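(2Z,6E)-hedycaryol synthase (Kitasatospora setae, PDB 4MC3) catalyses the magnesium-dependent 1,11-cyclisation of (2E,6E)-farnesyl diphosphate with water to (2Z,6E)-hedycaryol, releasing diphosphate. Local coordinates at residues A[135-140]-A[199-204]; A[203-208]-A[276-281]; A[240-245]-A[255-260]. One frame throughout, in Å; residues are numbered along the deposited sequence.

Interaction 1: A[135-140]-A[199-204]; sequences PATWCD and SVRTCG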
loop_
_atom_site.group_PDB
_atom_site.type_symbol
_atom_site.label_atom_id
_atom_site.label_comp_id
_atom_site.label_asym_id
_atom_site.label_seq_id
_atom_site.Cartn_x
_atom_site.Cartn_y
_atom_site.Cartn_z
ATOM N N PRO A 135 -19.643 -4.792 -0.288
ATOM C CA PRO A 135 -19.956 -5.786 -1.299
ATOM C C PRO A 135 -18.911 -6.907 -1.390
ATOM O O PRO A 135 -17.686 -6.685 -1.252
ATOM C CB PRO A 135 -20.043 -4.959 -2.590
ATOM C CG PRO A 135 -19.282 -3.705 -2.321
ATOM C CD PRO A 135 -19.387 -3.452 -0.850
ATOM N N ALA A 136 -19.389 -8.113 -1.662
ATOM C CA ALA A 136 -18.537 -9.301 -1.703
ATOM C C ALA A 136 -17.338 -9.143 -2.702
ATOM O O ALA A 136 -16.244 -9.613 -2.427
ATOM C CB ALA A 136 -19.376 -10.527 -2.054
ATOM N N THR A 137 -17.550 -8.546 -3.876
ATOM C CA THR A 137 -16.472 -8.443 -4.862
ATOM C C THR A 137 -15.349 -7.589 -4.281
ATOM O O THR A 137 -14.145 -7.890 -4.453
ATOM C CB THR A 137 -16.978 -7.903 -6.219
ATOM O OG1 THR A 137 -18.008 -8.814 -6.758
ATOM C CG2 THR A 137 -15.915 -7.812 -7.270
ATOM N N TRP A 138 -15.735 -6.517 -3.609
ATOM C CA TRP A 138 -14.730 -5.657 -2.925
ATOM C C TRP A 138 -13.996 -6.413 -1.827
ATOM O O TRP A 138 -12.804 -6.376 -1.712
ATOM C CB TRP A 138 -15.376 -4.399 -2.369
ATOM C CG TRP A 138 -14.370 -3.516 -1.687
ATOM C CD1 TRP A 138 -13.606 -2.569 -2.302
ATOM C CD2 TRP A 138 -14.006 -3.525 -0.325
ATOM N NE1 TRP A 138 -12.737 -2.019 -1.395
ATOM C CE2 TRP A 138 -12.963 -2.580 -0.172
ATOM C CE3 TRP A 138 -14.389 -4.278 0.795
ATOM C CZ2 TRP A 138 -12.329 -2.368 1.029
ATOM C CZ3 TRP A 138 -13.734 -4.089 2.005
ATOM C CH2 TRP A 138 -12.679 -3.113 2.109
ATOM N N CYS A 139 -14.736 -7.149 -1.009
ATOM C CA CYS A 139 -14.159 -7.904 0.097
ATOM C C CYS A 139 -13.131 -8.886 -0.433
ATOM O O CYS A 139 -12.043 -9.026 0.111
ATOM C CB CYS A 139 -15.216 -8.610 0.955
ATOM S SG CYS A 139 -16.331 -7.529 1.865
ATOM N N ASP A 140 -13.486 -9.578 -1.508
ATOM C CA ASP A 140 -12.581 -10.566 -2.083
ATOM C C ASP A 140 -11.290 -9.872 -2.617
ATOM O O ASP A 140 -10.182 -10.418 -2.510
ATOM C CB ASP A 140 -13.257 -11.305 -3.224
ATOM C CG ASP A 140 -14.265 -12.315 -2.755
ATOM O OD1 ASP A 140 -14.306 -12.668 -1.563
ATOM O OD2 ASP A 140 -14.999 -12.814 -3.631
ATOM N N SER A 199 -15.817 -4.893 -13.091
ATOM C CA SER A 199 -15.299 -4.707 -14.430
ATOM C C SER A 199 -14.399 -3.488 -14.616
ATOM O O SER A 199 -13.735 -3.364 -15.643
ATOM C CB SER A 199 -16.472 -4.612 -15.423
ATOM O OG SER A 199 -17.203 -3.413 -15.250
ATOM N N VAL A 200 -14.434 -2.559 -13.660
ATOM C CA VAL A 200 -13.538 -1.398 -13.643
ATOM C C VAL A 200 -12.354 -1.664 -12.694
ATOM O O VAL A 200 -11.204 -1.361 -13.062
ATOM C CB VAL A 200 -14.287 -0.120 -13.177
ATOM C CG1 VAL A 200 -13.324 1.054 -13.017
ATOM C CG2 VAL A 200 -15.371 0.205 -14.188
ATOM N N ARG A 201 -12.620 -2.244 -11.533
ATOM C CA ARG A 201 -11.571 -2.491 -10.520
ATOM C C ARG A 201 -10.422 -3.328 -11.079
ATOM O O ARG A 201 -9.265 -3.100 -10.752
ATOM C CB ARG A 201 -12.132 -3.205 -9.296
ATOM C CG ARG A 201 -11.165 -3.262 -8.129
ATOM C CD ARG A 201 -11.737 -3.952 -6.908
ATOM N NE ARG A 201 -12.880 -3.263 -6.324
ATOM C CZ ARG A 201 -14.152 -3.660 -6.362
ATOM N NH1 ARG A 201 -14.540 -4.785 -6.986
ATOM N NH2 ARG A 201 -15.073 -2.917 -5.786
ATOM N N THR A 202 -10.744 -4.250 -11.980
ATOM C CA THR A 202 -9.787 -5.224 -12.489
ATOM C C THR A 202 -9.646 -5.110 -14.022
ATOM O O THR A 202 -9.124 -6.035 -14.689
ATOM C CB THR A 202 -10.218 -6.666 -12.122
ATOM O OG1 THR A 202 -11.446 -6.986 -12.767
ATOM C CG2 THR A 202 -10.391 -6.857 -10.622
ATOM N N CYS A 203 -10.071 -3.989 -14.607
ATOM C CA CYS A 203 -9.828 -3.741 -16.032
ATOM C C CYS A 203 -8.315 -3.512 -16.298
ATOM O O CYS A 203 -7.539 -3.227 -15.334
ATOM C CB CYS A 203 -10.681 -2.578 -16.540
ATOM S SG CYS A 203 -10.168 -0.889 -16.198
ATOM N N GLY A 204 -7.916 -3.617 -17.565
ATOM C CA GLY A 204 -6.516 -3.511 -17.936
ATOM C C GLY A 204 -5.876 -2.209 -17.517
ATOM O O GLY A 204 -4.811 -2.224 -16.871
#

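Interaction 2: A[203-208]-A[276-281]; sequences CGPMNK and LEELDR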
loop_
_atom_site.group_PDB
_atom_site.type_symbol
_atom_site.label_atom_id
_atom_site.label_comp_id
_atom_site.label_asym_id
_atom_site.label_seq_id
_atom_site.Cartn_x
_atom_site.Cartn_y
_atom_site.Cartn_z
ATOM N N CYS A 203 -10.071 -3.989 -14.607
ATOM C CA CYS A 203 -9.828 -3.741 -16.032
ATOM C C CYS A 203 -8.315 -3.512 -16.298
ATOM O O CYS A 203 -7.539 -3.227 -15.334
ATOM C CB CYS A 203 -10.681 -2.578 -16.540
ATOM S SG CYS A 203 -10.168 -0.889 -16.198
ATOM N N GLY A 204 -7.916 -3.617 -17.565
ATOM C CA GLY A 204 -6.516 -3.511 -17.936
ATOM C C GLY A 204 -5.876 -2.209 -17.517
ATOM O O GLY A 204 -4.811 -2.224 -16.871
ATOM N N PRO A 205 -6.512 -1.071 -17.865
ATOM C CA PRO A 205 -5.863 0.171 -17.499
ATOM C C PRO A 205 -5.775 0.345 -15.972
ATOM O O PRO A 205 -4.801 0.928 -15.489
ATOM C CB PRO A 205 -6.765 1.248 -18.142
ATOM C CG PRO A 205 -7.372 0.565 -19.338
ATOM C CD PRO A 205 -7.518 -0.873 -18.943
ATOM N N MET A 206 -6.775 -0.115 -15.218
ATOM C CA MET A 206 -6.732 0.059 -13.755
ATOM C C MET A 206 -5.635 -0.823 -13.161
ATOM O O MET A 206 -4.927 -0.413 -12.221
ATOM C CB MET A 206 -8.060 -0.244 -13.107
ATOM C CG MET A 206 -8.198 0.286 -11.679
ATOM S SD MET A 206 -8.235 2.096 -11.670
ATOM C CE MET A 206 -9.972 2.476 -11.658
ATOM N N ASN A 207 -5.485 -2.031 -13.664
ATOM C CA ASN A 207 -4.412 -2.902 -13.181
ATOM C C ASN A 207 -3.044 -2.294 -13.455
ATOM O O ASN A 207 -2.140 -2.373 -12.619
ATOM C CB ASN A 207 -4.510 -4.316 -13.804
ATOM C CG ASN A 207 -5.725 -5.103 -13.350
ATOM O OD1 ASN A 207 -6.336 -4.868 -12.317
ATOM N ND2 ASN A 207 -6.050 -6.112 -14.140
ATOM N N LYS A 208 -2.884 -1.684 -14.624
ATOM C CA LYS A 208 -1.644 -1.071 -15.045
ATOM C C LYS A 208 -1.344 0.105 -14.161
ATOM O O LYS A 208 -0.173 0.351 -13.762
ATOM C CB LYS A 208 -1.769 -0.655 -16.508
ATOM C CG LYS A 208 -0.562 0.051 -17.143
ATOM C CD LYS A 208 -0.871 0.283 -18.624
ATOM C CE LYS A 208 0.171 1.155 -19.296
ATOM N NZ LYS A 208 -0.020 1.253 -20.777
ATOM N N LEU A 276 -9.755 6.292 -19.065
ATOM C CA LEU A 276 -10.835 7.094 -19.613
ATOM C C LEU A 276 -11.483 6.445 -20.827
ATOM O O LEU A 276 -12.715 6.412 -20.934
ATOM C CB LEU A 276 -10.342 8.505 -19.923
ATOM C CG LEU A 276 -9.985 9.338 -18.695
ATOM C CD1 LEU A 276 -9.359 10.685 -19.037
ATOM C CD2 LEU A 276 -11.215 9.544 -17.814
ATOM N N GLU A 277 -10.665 5.905 -21.727
ATOM C CA GLU A 277 -11.165 5.206 -22.929
ATOM C C GLU A 277 -11.946 3.945 -22.570
ATOM O O GLU A 277 -13.003 3.645 -23.152
ATOM C CB GLU A 277 -9.989 4.846 -23.859
ATOM C CG GLU A 277 -9.186 6.042 -24.352
ATOM C CD GLU A 277 -7.915 5.659 -25.114
ATOM O OE1 GLU A 277 -7.704 4.451 -25.437
ATOM O OE2 GLU A 277 -7.127 6.592 -25.394
ATOM N N GLU A 278 -11.464 3.221 -21.565
ATOM C CA GLU A 278 -12.102 1.981 -21.168
ATOM C C GLU A 278 -13.453 2.276 -20.496
ATOM O O GLU A 278 -14.386 1.490 -20.635
ATOM C CB GLU A 278 -11.191 1.182 -20.204
ATOM C CG GLU A 278 -11.823 -0.053 -19.538
ATOM C CD GLU A 278 -12.179 -1.160 -20.549
ATOM O OE1 GLU A 278 -11.745 -1.052 -21.710
ATOM O OE2 GLU A 278 -12.865 -2.155 -20.198
ATOM N N LEU A 279 -13.548 3.368 -19.732
ATOM C CA LEU A 279 -14.845 3.710 -19.099
ATOM C C LEU A 279 -15.931 3.920 -20.183
ATOM O O LEU A 279 -17.068 3.481 -20.023
ATOM C CB LEU A 279 -14.690 4.934 -18.195
ATOM C CG LEU A 279 -13.793 4.700 -16.950
ATOM C CD1 LEU A 279 -13.573 6.007 -16.215
ATOM C CD2 LEU A 279 -14.405 3.677 -16.006
ATOM N N ASP A 280 -15.561 4.575 -21.295
ATOM C CA ASP A 280 -16.450 4.751 -22.489
ATOM C C ASP A 280 -16.876 3.419 -23.147
ATOM O O ASP A 280 -18.039 3.248 -23.495
ATOM C CB ASP A 280 -15.718 5.666 -23.461
ATOM C CG ASP A 280 -15.611 7.101 -22.943
ATOM O OD1 ASP A 280 -16.272 7.435 -21.939
ATOM O OD2 ASP A 280 -14.878 7.911 -23.545
ATOM N N ARG A 281 -15.953 2.488 -23.330
ATOM C CA ARG A 281 -16.254 1.154 -23.847
ATOM C C ARG A 281 -17.242 0.355 -23.004
ATOM O O ARG A 281 -17.966 -0.498 -23.541
ATOM C CB ARG A 281 -14.958 0.346 -24.004
ATOM C CG ARG A 281 -14.066 0.846 -25.126
ATOM C CD ARG A 281 -12.929 -0.123 -25.391
ATOM N NE ARG A 281 -11.795 0.556 -26.014
ATOM C CZ ARG A 281 -10.671 0.914 -25.394
ATOM N NH1 ARG A 281 -9.716 1.533 -26.083
ATOM N NH2 ARG A 281 -10.476 0.655 -24.096
#

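Interaction 3: A[240-245]-A[255-260]; sequences TIIREA and DQVAVL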
loop_
_atom_site.group_PDB
_atom_site.type_symbol
_atom_site.label_atom_id
_atom_site.label_comp_id
_atom_site.label_asym_id
_atom_site.label_seq_id
_atom_site.Cartn_x
_atom_site.Cartn_y
_atom_site.Cartn_z
ATOM N N THR A 240 20.008 -2.199 -4.242
ATOM C CA THR A 240 20.921 -3.289 -3.885
ATOM C C THR A 240 20.923 -4.393 -4.928
ATOM O O THR A 240 21.960 -4.935 -5.245
ATOM C CB THR A 240 20.532 -3.846 -2.494
ATOM O OG1 THR A 240 20.538 -2.742 -1.590
ATOM C CG2 THR A 240 21.486 -4.914 -2.027
ATOM N N ILE A 241 19.741 -4.770 -5.405
ATOM C CA ILE A 241 19.601 -5.841 -6.367
ATOM C C ILE A 241 20.377 -5.518 -7.648
ATOM O O ILE A 241 21.072 -6.388 -8.200
ATOM C CB ILE A 241 18.127 -6.143 -6.641
ATOM C CG1 ILE A 241 17.512 -6.852 -5.411
ATOM C CG2 ILE A 241 17.960 -6.981 -7.884
ATOM C CD1 ILE A 241 15.986 -6.876 -5.387
ATOM N N ILE A 242 20.234 -4.300 -8.135
ATOM C CA ILE A 242 20.955 -3.849 -9.349
ATOM C C ILE A 242 22.465 -3.790 -9.078
ATOM O O ILE A 242 23.261 -4.337 -9.857
ATOM C CB ILE A 242 20.413 -2.507 -9.874
ATOM C CG1 ILE A 242 18.955 -2.707 -10.371
ATOM C CG2 ILE A 242 21.316 -1.918 -10.968
ATOM C CD1 ILE A 242 18.222 -1.414 -10.657
ATOM N N ARG A 243 22.856 -3.137 -7.978
ATOM C CA ARG A 243 24.261 -3.026 -7.609
ATOM C C ARG A 243 24.942 -4.394 -7.525
ATOM O O ARG A 243 26.039 -4.572 -8.072
ATOM C CB ARG A 243 24.397 -2.282 -6.265
ATOM C CG ARG A 243 25.817 -1.850 -5.900
ATOM C CD ARG A 243 25.839 -1.203 -4.529
ATOM N NE ARG A 243 25.283 -2.063 -3.477
ATOM C CZ ARG A 243 25.911 -3.098 -2.917
ATOM N NH1 ARG A 243 27.141 -3.437 -3.298
ATOM N NH2 ARG A 243 25.299 -3.803 -1.967
ATOM N N GLU A 244 24.319 -5.353 -6.864
ATOM C CA GLU A 244 24.943 -6.655 -6.630
ATOM C C GLU A 244 24.968 -7.525 -7.885
ATOM O O GLU A 244 25.861 -8.351 -8.066
ATOM C CB GLU A 244 24.247 -7.417 -5.490
ATOM C CG GLU A 244 24.287 -6.729 -4.126
ATOM C CD GLU A 244 25.477 -7.097 -3.265
ATOM O OE1 GLU A 244 25.257 -7.692 -2.186
ATOM O OE2 GLU A 244 26.621 -6.779 -3.655
ATOM N N ALA A 245 23.961 -7.377 -8.726
ATOM C CA ALA A 245 23.905 -8.091 -10.004
ATOM C C ALA A 245 24.954 -7.587 -10.994
ATOM O O ALA A 245 25.563 -8.401 -11.720
ATOM C CB ALA A 245 22.522 -7.941 -10.610
ATOM N N ASP A 255 20.952 5.665 -9.858
ATOM C CA ASP A 255 20.562 6.362 -11.082
ATOM C C ASP A 255 19.706 5.459 -11.967
ATOM O O ASP A 255 18.773 5.906 -12.607
ATOM C CB ASP A 255 21.806 6.849 -11.843
ATOM C CG ASP A 255 22.610 7.920 -11.079
ATOM O OD1 ASP A 255 22.110 8.448 -10.056
ATOM O OD2 ASP A 255 23.751 8.246 -11.515
ATOM N N GLN A 256 20.017 4.176 -11.984
ATOM C CA GLN A 256 19.224 3.209 -12.713
ATOM C C GLN A 256 17.813 3.007 -12.126
ATOM O O GLN A 256 16.845 2.827 -12.881
ATOM C CB GLN A 256 19.978 1.912 -12.820
ATOM C CG GLN A 256 21.208 2.098 -13.717
ATOM C CD GLN A 256 22.053 0.857 -13.815
ATOM O OE1 GLN A 256 23.089 0.723 -13.130
ATOM N NE2 GLN A 256 21.598 -0.083 -14.622
ATOM N N VAL A 257 17.709 3.013 -10.796
ATOM C CA VAL A 257 16.397 2.974 -10.153
ATOM C C VAL A 257 15.601 4.260 -10.499
ATOM O O VAL A 257 14.393 4.176 -10.772
ATOM C CB VAL A 257 16.491 2.722 -8.638
ATOM C CG1 VAL A 257 15.129 2.910 -7.975
ATOM C CG2 VAL A 257 17.057 1.339 -8.361
ATOM N N ALA A 258 16.269 5.423 -10.529
ATOM C CA ALA A 258 15.613 6.682 -10.945
ATOM C C ALA A 258 15.015 6.557 -12.349
ATOM O O ALA A 258 13.927 7.070 -12.630
ATOM C CB ALA A 258 16.592 7.859 -10.888
ATOM N N VAL A 259 15.698 5.864 -13.251
ATOM C CA VAL A 259 15.158 5.666 -14.603
ATOM C C VAL A 259 13.887 4.785 -14.547
ATOM O O VAL A 259 12.865 5.025 -15.219
ATOM C CB VAL A 259 16.220 5.046 -15.521
ATOM C CG1 VAL A 259 15.611 4.557 -16.829
ATOM C CG2 VAL A 259 17.348 6.049 -15.767
ATOM N N LEU A 260 13.944 3.763 -13.721
ATOM C CA LEU A 260 12.768 2.895 -13.493
ATOM C C LEU A 260 11.598 3.655 -12.913
ATOM O O LEU A 260 10.449 3.406 -13.295
ATOM C CB LEU A 260 13.085 1.713 -12.571
ATOM C CG LEU A 260 13.012 0.275 -13.042
ATOM C CD1 LEU A 260 12.968 -0.612 -11.810
ATOM C CD2 LEU A 260 11.811 0.002 -13.913
#

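Interaction 1: A[135-140]-A[199-204]
R201 reaches across from the short helix 198-201 to T137 and W138 in the first turn of helix 136-160, joining two helices of the all-helical class I terpene synthase alpha-fold. The contact itself is van der Waals in kind. The guanidinium lies with one face over the backbone side of W138, where CA sits 3.9 Å above its plane and CB comes to 3.7 Å from NH2 of R201. At the rim of the same group, near its plane, CG2 of T137 lies 3.3 Å from R201 NH1, a close methyl contact at the solvent-exposed margin.

The aromatic component is an edge contact and not a cation-pi stack. With CG of W138 anti to the backbone N (chi1 -179°), the indole turns its CD1 edge to the arginine, and the two planes stand 75° apart. F195 meets the indole edge-to-face.

Polar bonding fixes the two groups from outside the contact: R201 NE forms a salt bridge with E189 OE2, and W138 NE1 donates to D186 O. Both partners lie in the same part of the chain, at the end of helix 181-188 and just beyond it, so indole and guanidinium are tethered side by side. The R201 chain bends at chi3 (-64°), bringing NH2 to 3.8 Å from W138 CD1, in the plane of the indole.

Interaction 2: A[203-208]-A[276-281]
E278 holds CG anti to its backbone N (chi1 171°) and then bends at CG (chi2 65°), while C203 sets SG between its own N and carbonyl carbon (chi1 79°); these torsions bring the glutamate methylene against the sulfur. The site is the N-terminus of helix 204-225 in the terpene synthase alpha-fold, with C203 at the N-cap, packed on the later part of helix 250-282. From the cap position SG accepts a weak bond from M206 N at 3.6 Å, and it also touches E278 CG at 3.8 Å. P205, in the first turn, crosses E278 at about a right angle and sets its CG 4.0 Å from E278 CB. No hydrogen bond or salt bridge spans the two segments, so the aliphatic part of E278 carries the join.

Its carboxylate is engaged along its own helix instead. OE2 bonds to Q282 NE2, and OE1 forms a salt bridge with R281, whose poorly ordered guanidinium also has a long bridge to E277. With an alanine here, CB could still face P205, but C203 SG would probably lose its methylene cover and R281 one of its two carboxylate mates. R281 NH2 approaches E278 OE1 at 3.2 Å, nearly in line with the carboxylate C-O bond and close to the guanidinium plane.

Interaction 3: A[240-245]-A[255-260]
The bond from E244 N to T240 O, at 2.9 Å, closes the helical turn that carries I242 across to Q256 and V257. On the opposing side L260 N bonds to Q256 O at 3.2 Å, so both surfaces of the contact are presented by regular helix. The two belong to consecutive helices of the all-helical terpene synthase fold, 238-246 and 250-282, joined by a short connection and packed on each other.

No polar bond crosses between the two segments, and within 240-245 it is I242 that makes the contact, through two separate branches. With chi1 at -66°, CG1 lies beside the backbone N and CG2 is anti to it; CG2 rests against the end of the Q256 side chain, 4.0 Å from its CD. The glutamine reaches it as an extended chain beyond CG, crossing the isoleucine obliquely at the partly exposed margin. The other branch runs through CG1 to CD1, which meets CG2 of V257 at 3.8 Å. This methyl-to-methyl contact is the more buried half, and it is purely apolar.

The valine also packs on A238 and V239 of helix 238-246 and on V223 of helix 204-225. V223 belongs to the NXXXSXXXE motif, presumed to bind magnesium, and the V257 side chain lies about 9 Å from that of N221, a probable magnesium ligand by similarity. The contact thus lies near the presumed metal site without being part of it. Around it, I241 packs on L168 and Y171 of helix 168-178, while L260 bridges L172 of that helix and L219 of helix 204-225.

From the N terminus, the chain first meets 135-140 and closes a largely helical loop at 199-204, where interaction 1 ties the start of helix 136-160 to helix 198-201. Interaction 2 opens on the same residues, C203 and G204 being common to both, and closes at 276-281, joining the start of helix 204-225 to the later part of helix 250-282. The two are therefore in series, with centres 13 Å apart. Interaction 3 nests inside the second loop, closing the small turn between helices 238-246 and 250-282. It shares helix 250-282 with interaction 2 but uses its early part, with centres 31 Å apart.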